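Local coordinates for protein CRISPR-associated endoribonuclease Cas6 1 (Methanocaldococcus jannaschii DSM 2661, PDB 5YI6) that probably processes CRISPR transcripts into crRNA as an RNA-binding endoribonuclease of the Cas6 family, serving antiviral defence, at residues 13-19 with 108-112; 55-59 with 130-134; 95-99 with 113-117; 121-125 with 221-225; 165-169 with 227-231. The contacts are given in a common frame with arbitrary orientation. Residues are numbered along the deposited sequence.

Contact 1. Residues 13-19 with 108-112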
# COMPACT_ATOMS: atom_id res chain seq x y z
N THR A 13 -10.16 -17.08 -6.05
CA THR A 13 -9.73 -18.36 -5.47
C THR A 13 -10.98 -19.22 -5.24
O THR A 13 -12.07 -18.89 -5.72
CB THR A 13 -8.92 -18.15 -4.20
OG1 THR A 13 -8.36 -19.40 -3.78
CG2 THR A 13 -9.77 -17.56 -3.06
N ASP A 14 -10.84 -20.33 -4.52
CA ASP A 14 -12.01 -21.19 -4.29
C ASP A 14 -13.07 -20.49 -3.44
O ASP A 14 -12.76 -19.73 -2.52
CB ASP A 14 -11.60 -22.48 -3.60
CG ASP A 14 -10.68 -23.31 -4.46
OD1 ASP A 14 -10.87 -23.32 -5.69
OD2 ASP A 14 -9.76 -23.92 -3.90
N ASN A 15 -14.35 -20.79 -3.73
CA ASN A 15 -15.40 -20.33 -2.83
C ASN A 15 -15.11 -20.76 -1.39
O ASN A 15 -14.52 -21.83 -1.14
CB ASN A 15 -16.77 -20.92 -3.24
CG ASN A 15 -17.22 -20.45 -4.61
OD1 ASN A 15 -16.79 -19.41 -5.07
ND2 ASN A 15 -18.07 -21.23 -5.26
N PHE A 16 -15.53 -19.91 -0.45
CA PHE A 16 -15.47 -20.11 1.00
C PHE A 16 -14.05 -20.06 1.54
O PHE A 16 -13.80 -20.54 2.63
CB PHE A 16 -16.15 -21.42 1.45
CG PHE A 16 -17.51 -21.64 0.82
CD1 PHE A 16 -18.56 -20.76 1.10
CD2 PHE A 16 -17.71 -22.67 -0.09
CE1 PHE A 16 -19.82 -20.94 0.51
CE2 PHE A 16 -18.97 -22.84 -0.70
CZ PHE A 16 -20.02 -21.99 -0.39
N THR A 17 -13.11 -19.49 0.81
CA THR A 17 -11.72 -19.50 1.30
C THR A 17 -11.52 -18.45 2.38
O THR A 17 -12.00 -17.33 2.26
CB THR A 17 -10.73 -19.23 0.14
OG1 THR A 17 -10.82 -20.28 -0.82
CG2 THR A 17 -9.29 -19.13 0.65
N VAL A 18 -10.74 -18.77 3.42
CA VAL A 18 -10.41 -17.80 4.46
C VAL A 18 -9.08 -17.14 4.13
O VAL A 18 -8.09 -17.83 3.86
CB VAL A 18 -10.35 -18.45 5.86
CG1 VAL A 18 -9.86 -17.42 6.89
CG2 VAL A 18 -11.72 -19.01 6.25
N ILE A 19 -9.06 -15.81 4.09
CA ILE A 19 -7.82 -15.05 3.97
C ILE A 19 -7.38 -14.67 5.39
O ILE A 19 -8.06 -13.86 6.03
CB ILE A 19 -8.00 -13.79 3.10
CG1 ILE A 19 -8.62 -14.15 1.72
CG2 ILE A 19 -6.66 -12.98 3.01
CD1 ILE A 19 -8.00 -15.30 1.01
N ASN A 108 -1.00 -19.74 1.82
CA ASN A 108 -1.54 -20.99 1.33
C ASN A 108 -2.71 -20.80 0.36
O ASN A 108 -3.37 -21.78 -0.01
CB ASN A 108 -1.99 -21.88 2.50
CG ASN A 108 -0.83 -22.34 3.35
OD1 ASN A 108 0.24 -22.67 2.83
ND2 ASN A 108 -1.02 -22.35 4.66
N VAL A 109 -3.03 -19.56 -0.01
CA VAL A 109 -4.18 -19.30 -0.87
C VAL A 109 -3.68 -19.02 -2.28
O VAL A 109 -2.85 -18.13 -2.47
CB VAL A 109 -5.02 -18.11 -0.36
CG1 VAL A 109 -6.14 -17.82 -1.36
CG2 VAL A 109 -5.52 -18.36 1.09
N GLU A 110 -4.21 -19.73 -3.25
CA GLU A 110 -3.88 -19.55 -4.65
C GLU A 110 -4.99 -18.76 -5.36
O GLU A 110 -6.15 -19.18 -5.35
CB GLU A 110 -3.71 -20.91 -5.33
CG GLU A 110 -3.20 -20.83 -6.73
CD GLU A 110 -1.71 -20.58 -6.76
OE1 GLU A 110 -1.03 -20.95 -5.77
OE2 GLU A 110 -1.22 -19.98 -7.74
N PHE A 111 -4.63 -17.63 -5.98
CA PHE A 111 -5.57 -16.82 -6.76
C PHE A 111 -5.29 -16.93 -8.25
O PHE A 111 -4.13 -16.98 -8.67
CB PHE A 111 -5.45 -15.33 -6.37
CG PHE A 111 -5.81 -15.05 -4.97
CD1 PHE A 111 -7.14 -14.88 -4.60
CD2 PHE A 111 -4.81 -14.86 -4.01
CE1 PHE A 111 -7.49 -14.59 -3.30
CE2 PHE A 111 -5.15 -14.57 -2.70
CZ PHE A 111 -6.48 -14.42 -2.32
N PHE A 112 -6.35 -16.89 -9.04
CA PHE A 112 -6.23 -16.53 -10.44
C PHE A 112 -6.32 -15.02 -10.57
O PHE A 112 -7.15 -14.39 -9.91
CB PHE A 112 -7.36 -17.16 -11.27
CG PHE A 112 -7.28 -18.66 -11.35
CD1 PHE A 112 -6.51 -19.28 -12.32
CD2 PHE A 112 -7.99 -19.46 -10.46
CE1 PHE A 112 -6.44 -20.66 -12.40
CE2 PHE A 112 -7.92 -20.84 -10.54
CZ PHE A 112 -7.14 -21.44 -11.51
O HOH W 1 -6.16 -21.79 -2.77
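Residues 17-19 and 109-112 are both extended, but they are not neighbours in one sheet: their axes come no closer than 8.9 Å and run at 104° to each other. The backbones come together at T13, whose CA is 4.6 Å from the CA of F111. Directly after it the chain reverses through a type II turn from D14 to T17, with F16 at the positive phi (70°) expected of the third position. T17 OG1 donates to D14 O at 2.6 Å, whereas the turn's own T17 N to D14 O bond, at 3.4 Å, is weak.

This corner lies where strand 5-12 leaves the ferredoxin-like sheet, in which it is paired with strand 109-118, and where the chain enters a small sheet through strand 17-20, bonded to T74 and I72. T13 marks the exit: its hydroxyl OG1 donates to E110 O at 2.7 Å. A water accepts from E110 N at 2.9 Å and gives a weak bond to T13 OG1 at 3.4 Å.

The apolar part sits beside this polar point. T13 CB lies 3.7 Å from F111 CD1, and T17 CG2 is 3.9 Å from V109 CG2. Although the CA-to-CB bond of I19 points sideways, its CD1 reaches back to V109 CG1 (3.9 Å) and to F111 CZ (3.8 Å). L60 also packs on both I19 and F111.

Contact 2. Residues 55-59 with 130-134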
# COMPACT_ATOMS: atom_id res chain seq x y z
N PHE A 55 5.83 3.07 -5.04
CA PHE A 55 4.53 2.49 -5.33
C PHE A 55 4.00 1.92 -4.02
O PHE A 55 4.75 1.76 -3.05
CB PHE A 55 4.57 1.41 -6.42
CG PHE A 55 5.25 0.11 -6.02
CD1 PHE A 55 4.49 -1.00 -5.59
CD2 PHE A 55 6.63 -0.01 -6.05
CE1 PHE A 55 5.12 -2.21 -5.21
CE2 PHE A 55 7.27 -1.21 -5.69
CZ PHE A 55 6.51 -2.32 -5.26
N THR A 56 2.71 1.61 -4.00
CA THR A 56 2.13 0.99 -2.80
C THR A 56 1.07 -0.02 -3.22
O THR A 56 0.70 -0.10 -4.39
CB THR A 56 1.53 2.04 -1.84
OG1 THR A 56 1.09 1.39 -0.63
CG2 THR A 56 0.32 2.82 -2.51
N PHE A 57 0.60 -0.83 -2.26
CA PHE A 57 -0.53 -1.69 -2.54
C PHE A 57 -1.29 -1.91 -1.24
O PHE A 57 -0.78 -1.66 -0.13
CB PHE A 57 -0.11 -3.02 -3.22
CG PHE A 57 1.01 -3.77 -2.52
CD1 PHE A 57 0.72 -4.78 -1.59
CD2 PHE A 57 2.35 -3.50 -2.85
CE1 PHE A 57 1.76 -5.50 -0.97
CE2 PHE A 57 3.40 -4.19 -2.22
CZ PHE A 57 3.10 -5.20 -1.29
N SER A 58 -2.52 -2.37 -1.40
CA SER A 58 -3.44 -2.50 -0.27
C SER A 58 -3.32 -3.89 0.36
O SER A 58 -2.60 -4.76 -0.13
CB SER A 58 -4.89 -2.28 -0.77
OG SER A 58 -5.30 -3.39 -1.56
N LEU A 59 -4.04 -4.09 1.47
CA LEU A 59 -4.37 -5.43 1.90
C LEU A 59 -5.33 -6.05 0.88
O LEU A 59 -5.98 -5.34 0.11
CB LEU A 59 -5.06 -5.40 3.26
CG LEU A 59 -4.39 -4.59 4.38
CD1 LEU A 59 -5.28 -4.59 5.63
CD2 LEU A 59 -3.09 -5.20 4.64
N THR A 130 -7.26 4.53 5.10
CA THR A 130 -6.23 3.56 4.73
C THR A 130 -6.88 2.26 4.26
O THR A 130 -7.85 1.78 4.87
CB THR A 130 -5.30 3.30 5.93
OG1 THR A 130 -6.07 2.88 7.07
CG2 THR A 130 -4.46 4.58 6.29
N ILE A 131 -6.37 1.73 3.15
CA ILE A 131 -6.61 0.34 2.76
C ILE A 131 -5.36 -0.52 2.92
O ILE A 131 -5.44 -1.75 2.81
CB ILE A 131 -7.19 0.23 1.33
CG1 ILE A 131 -6.29 0.96 0.28
CG2 ILE A 131 -8.58 0.88 1.32
CD1 ILE A 131 -6.82 0.76 -1.21
N SER A 132 -4.20 0.09 3.25
CA SER A 132 -3.17 -0.61 3.99
C SER A 132 -2.66 0.39 5.03
O SER A 132 -2.65 1.62 4.77
CB SER A 132 -2.04 -1.15 3.11
OG SER A 132 -1.50 -0.16 2.24
N PRO A 133 -2.34 -0.06 6.23
CA PRO A 133 -2.08 0.90 7.32
C PRO A 133 -0.76 1.64 7.10
O PRO A 133 0.14 1.18 6.39
CB PRO A 133 -2.03 0.03 8.58
CG PRO A 133 -1.61 -1.35 8.11
CD PRO A 133 -2.30 -1.47 6.70
N ILE A 134 -0.65 2.81 7.76
CA ILE A 134 0.48 3.73 7.60
C ILE A 134 1.55 3.39 8.62
O ILE A 134 1.26 3.23 9.81
CB ILE A 134 0.02 5.20 7.73
CG1 ILE A 134 -0.79 5.57 6.48
CG2 ILE A 134 1.22 6.20 7.96
CD1 ILE A 134 -1.64 6.82 6.65
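Two hydrogen bonds join these segments, one from a side chain and one from the backbone. S132 OG donates to F57 O at 2.9 Å, and L59 N donates to I131 O at 3.0 Å with an N-H...O angle of 164°, close to linear. On the 55-59 side they use successive peptides, through F57 O and L59 N, where the chains are nearest, the S58 and S132 CA atoms being 4.7 Å apart. S58 OG donates to L59 O at 2.7 Å and is also bonded to Y82 N of strand 78-85.

The bonds cross between the two ferredoxin-like domains of a Cas6 protein: strand 56-57 is the outermost strand of the N-terminal sheet, paired with strand 78-85, and residues 130-134 leave the first strand of the C-terminal domain. M236, near the last strand of that domain, enters the same network through backbone bonds to I131 and S132 and through S132 OG. T56 OG1 bonds to F234 O.

Van der Waals contact surrounds the polar pair. S58 CB meets I131 CD1 at 3.6 Å, S58 CA lies 3.9 Å from S132 CB, and L59 CD2 approaches P133 CD at 4.3 Å. The CA-to-CB bond of F57 points away from residues 130-134; its ring instead touches I31 of helix 23-35, and the F57 side chain is about 7 Å from that of Y32, the proton acceptor by similarity.

Contact 3. Residues 95-99 with 113-117. With PO4 (phosphate ion), chain G.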
# COMPACT_ATOMS: atom_id res chain seq x y z
N VAL A 95 1.33 -4.88 -14.36
CA VAL A 95 0.02 -5.47 -14.67
C VAL A 95 0.13 -6.43 -15.86
O VAL A 95 -0.43 -7.53 -15.83
CB VAL A 95 -1.02 -4.36 -14.96
CG1 VAL A 95 -2.27 -4.90 -15.72
CG2 VAL A 95 -1.46 -3.67 -13.68
N ALA A 96 0.85 -6.04 -16.92
CA ALA A 96 0.98 -6.96 -18.06
C ALA A 96 1.64 -8.27 -17.64
O ALA A 96 1.24 -9.36 -18.09
CB ALA A 96 1.79 -6.29 -19.18
N GLY A 97 2.66 -8.19 -16.77
CA GLY A 97 3.29 -9.40 -16.28
C GLY A 97 2.36 -10.24 -15.42
O GLY A 97 2.30 -11.46 -15.55
N LEU A 98 1.63 -9.59 -14.51
CA LEU A 98 0.69 -10.32 -13.64
C LEU A 98 -0.39 -11.01 -14.47
O LEU A 98 -0.82 -12.13 -14.15
CB LEU A 98 0.03 -9.33 -12.66
CG LEU A 98 0.96 -8.81 -11.52
CD1 LEU A 98 0.39 -7.52 -10.91
CD2 LEU A 98 1.12 -9.91 -10.45
N LEU A 99 -0.90 -10.33 -15.48
CA LEU A 99 -1.95 -10.93 -16.31
C LEU A 99 -1.42 -12.09 -17.14
O LEU A 99 -2.10 -13.10 -17.30
CB LEU A 99 -2.61 -9.88 -17.22
CG LEU A 99 -3.51 -8.92 -16.44
CD1 LEU A 99 -3.93 -7.77 -17.32
CD2 LEU A 99 -4.72 -9.65 -15.85
N VAL A 113 -5.46 -14.44 -11.40
CA VAL A 113 -5.48 -13.00 -11.69
C VAL A 113 -6.34 -12.82 -12.94
O VAL A 113 -5.90 -13.09 -14.04
CB VAL A 113 -4.06 -12.45 -11.91
CG1 VAL A 113 -4.15 -10.92 -12.18
CG2 VAL A 113 -3.16 -12.77 -10.71
N ARG A 114 -7.58 -12.32 -12.75
CA ARG A 114 -8.58 -12.31 -13.82
C ARG A 114 -8.45 -11.09 -14.73
O ARG A 114 -8.49 -11.22 -15.95
CB ARG A 114 -9.98 -12.35 -13.20
CG ARG A 114 -10.26 -13.67 -12.44
CD ARG A 114 -10.13 -14.88 -13.37
NE ARG A 114 -10.70 -16.08 -12.76
CZ ARG A 114 -10.43 -17.33 -13.15
NH1 ARG A 114 -9.59 -17.54 -14.17
NH2 ARG A 114 -10.99 -18.36 -12.52
N LYS A 115 -8.40 -9.89 -14.16
CA LYS A 115 -8.47 -8.61 -14.88
C LYS A 115 -7.82 -7.54 -14.02
O LYS A 115 -7.70 -7.69 -12.80
CB LYS A 115 -9.91 -8.17 -15.16
CG LYS A 115 -10.83 -9.19 -15.76
CD LYS A 115 -12.19 -8.58 -16.01
CE LYS A 115 -13.15 -9.65 -16.60
NZ LYS A 115 -14.47 -9.08 -16.85
N ALA A 116 -7.47 -6.41 -14.64
CA ALA A 116 -6.99 -5.27 -13.88
C ALA A 116 -7.84 -4.07 -14.26
O ALA A 116 -7.74 -3.56 -15.39
CB ALA A 116 -5.50 -4.99 -14.18
N LYS A 117 -8.60 -3.56 -13.29
CA LYS A 117 -9.51 -2.45 -13.53
C LYS A 117 -8.76 -1.14 -13.32
O LYS A 117 -8.07 -0.96 -12.31
CB LYS A 117 -10.71 -2.57 -12.59
CG LYS A 117 -11.68 -1.38 -12.67
CD LYS A 117 -12.76 -1.50 -11.60
CE LYS A 117 -13.69 -0.30 -11.59
NZ LYS A 117 -14.73 -0.46 -10.50
P PO4 G . -15.59 -4.20 -10.04
O1 PO4 G . -14.58 -3.60 -9.09
O2 PO4 G . -15.16 -5.49 -10.62
O3 PO4 G . -15.88 -3.21 -11.12
O4 PO4 G . -16.84 -4.49 -9.22
O HOH W 2 -4.68 -13.97 -16.28
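Helix 88-101 and strand 109-118 are the second helix and last strand of the N-terminal ferredoxin-like domain, and this contact is part of the helix-on-sheet layer. The segment axes run nearly antiparallel, at 152°, and approach to 9.1 Å, leaving room for one layer of aliphatic side chains. V95 CG1 touches A116 CB at 3.6 Å at one end. At the other, L99 CD2 reaches V113 CG1 at 3.9 Å, and L98 O is 4.0 Å from V113 CB.

V113 and A116 both point their CB toward the helix although two residues separate them, so the usual alternation of a strand is broken. The cause is a classic beta bulge: R114 (phi/psi -85/-51) and K115 (-157/163) both bond through the backbone to E10 of strand 5-12, and both turn their CB away from the helix. L99 fills the space above the bulge, with CD2 at 4.1 Å from R114 O and 4.0 Å from K115 CA.

A single water joins the backbones, donating to L99 O at 2.9 Å and to V113 O at 2.7 Å. Beyond the helix contact, K117 NZ donates to phosphate O3 at 3.0 Å and weakly to O1 at 3.4 Å. The phosphate, probably from the crystallisation liquor, is also bound by R63.

Contact 4. Residues 121-125 with 221-225. With PO4 (phosphate ion), chain L.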
# COMPACT_ATOMS: atom_id res chain seq x y z
N ILE A 121 -7.69 8.81 -11.03
CA ILE A 121 -7.46 9.56 -9.79
C ILE A 121 -8.67 10.45 -9.51
O ILE A 121 -9.26 11.01 -10.45
CB ILE A 121 -6.18 10.39 -9.91
CG1 ILE A 121 -5.84 11.05 -8.58
CG2 ILE A 121 -6.32 11.49 -10.96
CD1 ILE A 121 -4.65 10.46 -7.95
N PRO A 122 -9.11 10.56 -8.26
CA PRO A 122 -10.18 11.52 -7.94
C PRO A 122 -9.77 12.94 -8.30
O PRO A 122 -8.60 13.32 -8.19
CB PRO A 122 -10.37 11.34 -6.43
CG PRO A 122 -9.87 9.94 -6.14
CD PRO A 122 -8.73 9.74 -7.09
N LYS A 123 -10.73 13.72 -8.77
CA LYS A 123 -10.47 15.10 -9.14
C LYS A 123 -10.43 16.02 -7.93
O LYS A 123 -9.98 17.16 -8.07
CB LYS A 123 -11.55 15.60 -10.11
CG LYS A 123 -11.44 15.01 -11.52
CD LYS A 123 -12.48 15.63 -12.46
CE LYS A 123 -13.90 15.09 -12.23
NZ LYS A 123 -14.08 13.65 -12.60
N LYS A 124 -10.89 15.56 -6.78
CA LYS A 124 -10.84 16.32 -5.53
C LYS A 124 -10.71 15.36 -4.35
O LYS A 124 -11.16 14.21 -4.42
CB LYS A 124 -12.09 17.19 -5.37
CG LYS A 124 -13.36 16.37 -5.26
CD LYS A 124 -14.63 17.20 -5.48
CE LYS A 124 -15.88 16.30 -5.43
NZ LYS A 124 -17.17 17.04 -5.53
N PHE A 125 -10.03 15.81 -3.30
CA PHE A 125 -9.86 15.00 -2.11
C PHE A 125 -10.50 15.69 -0.93
O PHE A 125 -10.44 16.91 -0.80
CB PHE A 125 -8.40 14.77 -1.78
CG PHE A 125 -7.67 14.06 -2.84
CD1 PHE A 125 -7.91 12.70 -3.09
CD2 PHE A 125 -6.74 14.73 -3.62
CE1 PHE A 125 -7.23 12.04 -4.08
CE2 PHE A 125 -6.06 14.08 -4.61
CZ PHE A 125 -6.29 12.74 -4.83
N GLY A 221 0.64 11.66 -2.56
CA GLY A 221 0.42 10.70 -1.46
C GLY A 221 -0.63 9.65 -1.81
O GLY A 221 -0.52 8.48 -1.43
N TYR A 222 -1.65 10.05 -2.55
CA TYR A 222 -2.70 9.13 -2.95
C TYR A 222 -2.16 8.00 -3.81
O TYR A 222 -2.57 6.85 -3.67
CB TYR A 222 -3.80 9.91 -3.69
CG TYR A 222 -5.09 9.13 -3.79
CD1 TYR A 222 -5.98 9.11 -2.71
CD2 TYR A 222 -5.42 8.44 -4.94
CE1 TYR A 222 -7.21 8.38 -2.80
CE2 TYR A 222 -6.63 7.73 -5.06
CZ TYR A 222 -7.50 7.69 -3.96
OH TYR A 222 -8.70 7.01 -4.04
N GLU A 223 -1.23 8.30 -4.73
CA GLU A 223 -0.76 7.20 -5.59
C GLU A 223 0.55 6.56 -5.13
O GLU A 223 0.81 5.41 -5.45
CB GLU A 223 -0.71 7.66 -7.05
CG GLU A 223 -2.15 8.08 -7.59
CD GLU A 223 -3.32 6.99 -7.52
OE1 GLU A 223 -3.35 6.06 -6.68
OE2 GLU A 223 -4.28 7.08 -8.34
N CYS A 224 1.36 7.25 -4.35
CA CYS A 224 2.61 6.67 -3.85
C CYS A 224 2.42 5.99 -2.50
O CYS A 224 3.19 5.07 -2.16
CB CYS A 224 3.67 7.77 -3.68
SG CYS A 224 5.37 7.11 -3.33
N GLY A 225 1.44 6.41 -1.74
CA GLY A 225 1.23 5.98 -0.37
C GLY A 225 1.70 7.06 0.60
O GLY A 225 2.55 7.90 0.28
P PO4 L . -8.21 19.41 -2.19
O1 PO4 L . -6.83 19.86 -2.63
O2 PO4 L . -8.10 18.66 -0.88
O3 PO4 L . -9.09 20.63 -1.99
O4 PO4 L . -8.82 18.51 -3.26
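The ring of Y222 is overlapped by F125, whose CE1 lies over one face of it, 3.5 Å from Y222 CD1. The ring centroids are 5.0 Å apart and the planes meet at 41°, an oblique pairing. I121 and P122 complete the cover from the loop: I121 CD1 is 3.7 Å from Y222 CD2, and P122 CD is 3.5 Å from Y222 CE2. I121 CD1 also rests 3.4 Å from E223 OE2.

The loop 121-125 leads into the first strand of the C-terminal ferredoxin-like domain, and helix 215-224 is that domain's second helix. The helix ends here: G225 N still bonds to G221 O at 2.9 Å, but G225 itself has phi 102°, which opens the glycine-rich loop familiar from RAMP proteins. In residues 121-125, F125 N donates to phosphate O4 at 3.0 Å, almost linearly (176°); the ion is probably from the crystallisation liquor.

Polar ends of the helix residues are served by other partners, Y222 OH by N239 N and E223 OE1 by a salt bridge to R6. Between 121-125 and 221-225 the contact is therefore apolar and aromatic, while one directed bond, P122 O with Y215 OH, ties the loop to the start of the same helix.

Contact 5. Residues 165-169 with 227-231. With PO4 (phosphate ion), chain K.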
# COMPACT_ATOMS: atom_id res chain seq x y z
N ASN A 165 7.77 13.30 5.47
CA ASN A 165 8.01 12.11 4.68
C ASN A 165 7.45 12.29 3.27
O ASN A 165 8.13 11.99 2.28
CB ASN A 165 7.36 10.89 5.35
CG ASN A 165 7.31 9.70 4.41
OD1 ASN A 165 6.37 9.57 3.60
ND2 ASN A 165 8.32 8.87 4.48
N LEU A 166 6.20 12.80 3.16
CA LEU A 166 5.61 12.92 1.82
C LEU A 166 6.38 13.92 0.97
O LEU A 166 6.62 13.68 -0.22
CB LEU A 166 4.13 13.35 1.90
CG LEU A 166 3.35 13.11 0.58
CD1 LEU A 166 3.32 11.62 0.28
CD2 LEU A 166 1.95 13.70 0.63
N LYS A 167 6.78 15.05 1.56
CA LYS A 167 7.51 16.06 0.79
C LYS A 167 8.88 15.53 0.35
O LYS A 167 9.29 15.75 -0.81
CB LYS A 167 7.66 17.33 1.64
CG LYS A 167 6.30 18.01 1.95
CD LYS A 167 6.47 19.17 2.94
CE LYS A 167 5.16 19.95 3.14
NZ LYS A 167 5.25 20.98 4.23
N LYS A 168 9.57 14.81 1.23
CA LYS A 168 10.87 14.25 0.83
C LYS A 168 10.71 13.20 -0.27
O LYS A 168 11.53 13.15 -1.19
CB LYS A 168 11.56 13.64 2.04
CG LYS A 168 12.04 14.69 3.05
CD LYS A 168 12.65 14.02 4.27
CE LYS A 168 12.84 15.00 5.43
NZ LYS A 168 12.87 14.28 6.74
N LYS A 169 9.69 12.35 -0.17
CA LYS A 169 9.43 11.36 -1.21
C LYS A 169 9.08 12.02 -2.52
O LYS A 169 9.50 11.55 -3.59
CB LYS A 169 8.26 10.40 -0.81
CG LYS A 169 8.61 9.37 0.20
CD LYS A 169 7.48 8.26 0.26
CE LYS A 169 6.08 8.88 0.30
NZ LYS A 169 5.15 8.03 1.16
N GLY A 227 3.40 7.81 4.50
CA GLY A 227 4.28 7.07 5.40
C GLY A 227 5.36 6.29 4.66
O GLY A 227 5.59 6.47 3.48
N GLU A 228 5.97 5.35 5.39
CA GLU A 228 7.14 4.62 4.92
C GLU A 228 6.80 3.20 4.49
O GLU A 228 5.68 2.73 4.67
CB GLU A 228 8.21 4.59 6.02
CG GLU A 228 8.66 5.96 6.42
CD GLU A 228 9.57 5.91 7.63
OE1 GLU A 228 10.69 5.36 7.51
OE2 GLU A 228 9.18 6.40 8.69
N LYS A 229 7.79 2.53 3.90
CA LYS A 229 7.66 1.14 3.42
C LYS A 229 6.50 0.99 2.43
O LYS A 229 5.81 -0.05 2.41
CB LYS A 229 7.49 0.14 4.57
CG LYS A 229 8.72 0.11 5.55
CD LYS A 229 10.03 0.00 4.76
CE LYS A 229 11.25 -0.25 5.67
NZ LYS A 229 12.52 0.08 4.97
N ASN A 230 6.28 2.02 1.62
CA ASN A 230 5.18 1.91 0.64
C ASN A 230 5.32 0.66 -0.23
O ASN A 230 4.32 -0.03 -0.51
CB ASN A 230 5.15 3.15 -0.26
CG ASN A 230 4.85 4.43 0.52
OD1 ASN A 230 5.48 5.46 0.27
ND2 ASN A 230 3.92 4.35 1.52
N SER A 231 6.54 0.38 -0.69
CA SER A 231 6.73 -0.67 -1.68
C SER A 231 6.62 -2.06 -1.07
O SER A 231 6.62 -3.04 -1.83
CB SER A 231 8.06 -0.48 -2.44
OG SER A 231 9.16 -0.69 -1.57
P PO4 K . 11.67 3.97 4.25
O1 PO4 K . 11.78 5.48 4.31
O2 PO4 K . 11.56 3.41 5.66
O3 PO4 K . 12.92 3.40 3.59
O4 PO4 K . 10.48 3.57 3.39
O HOH W 3 3.98 10.47 4.12
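K169 NZ donates to G227 O at 2.8 Å and to N230 OD1 at 2.7 Å, and also to N165 OD1, one helical turn back, at 3.1 Å. G225 O is a further acceptor. N165 OD1 and G227 O stand 3.2 Å apart, two acceptors brought together by the ammonium group between them. A water adds a second route, donating to N165 OD1 at 2.6 Å and accepting from G227 N at 2.7 Å.

N230 ND2 turns inward to F226 O and F234 O, with a weak bond to G227 O at 3.3 Å. This ties the glycine-rich loop of the RAMP fold into a compact form; G227, at phi 74°, has no CB and allows the bend. Packing is slight: N165 ND2 meets E228 CG at 3.5 Å, while E228 OE2 accepts from K137 N. Outermost, K229 N donates to phosphate O4 at 2.9 Å.

The N230 side chain is about 7 Å from that of K53, the transition state stabiliser by similarity. Since a lysine has at most three protons, its four oxygen partners must share them; the chemistry is that of a lysine ammonium held by neutral carbonyl and amide oxygens, linking helix 158-174 to the loop without a carboxylate.

From the N terminus, contact 1 (13-19 with 108-112) closes the first long loop, tying the start of the small sheet to strand 109-118. Contact 2 opens within that loop and closes at 130-134, so the two cross; it joins the N-terminal domain to the C-terminal one. Contact 3 lies wholly within contact 2's span, crosses contact 1 and shares strand 109-118 with it. Contact 4 opens before contact 2 closes and crosses it, bringing helix 215-224 under the loop after that strand. Contact 5 crosses contact 4 and touches it, G225 O being 2.7 Å from K169 NZ. Contacts 2, 4 and 5 meet near the glycine-rich loop; contacts 1 and 3 lie farther out.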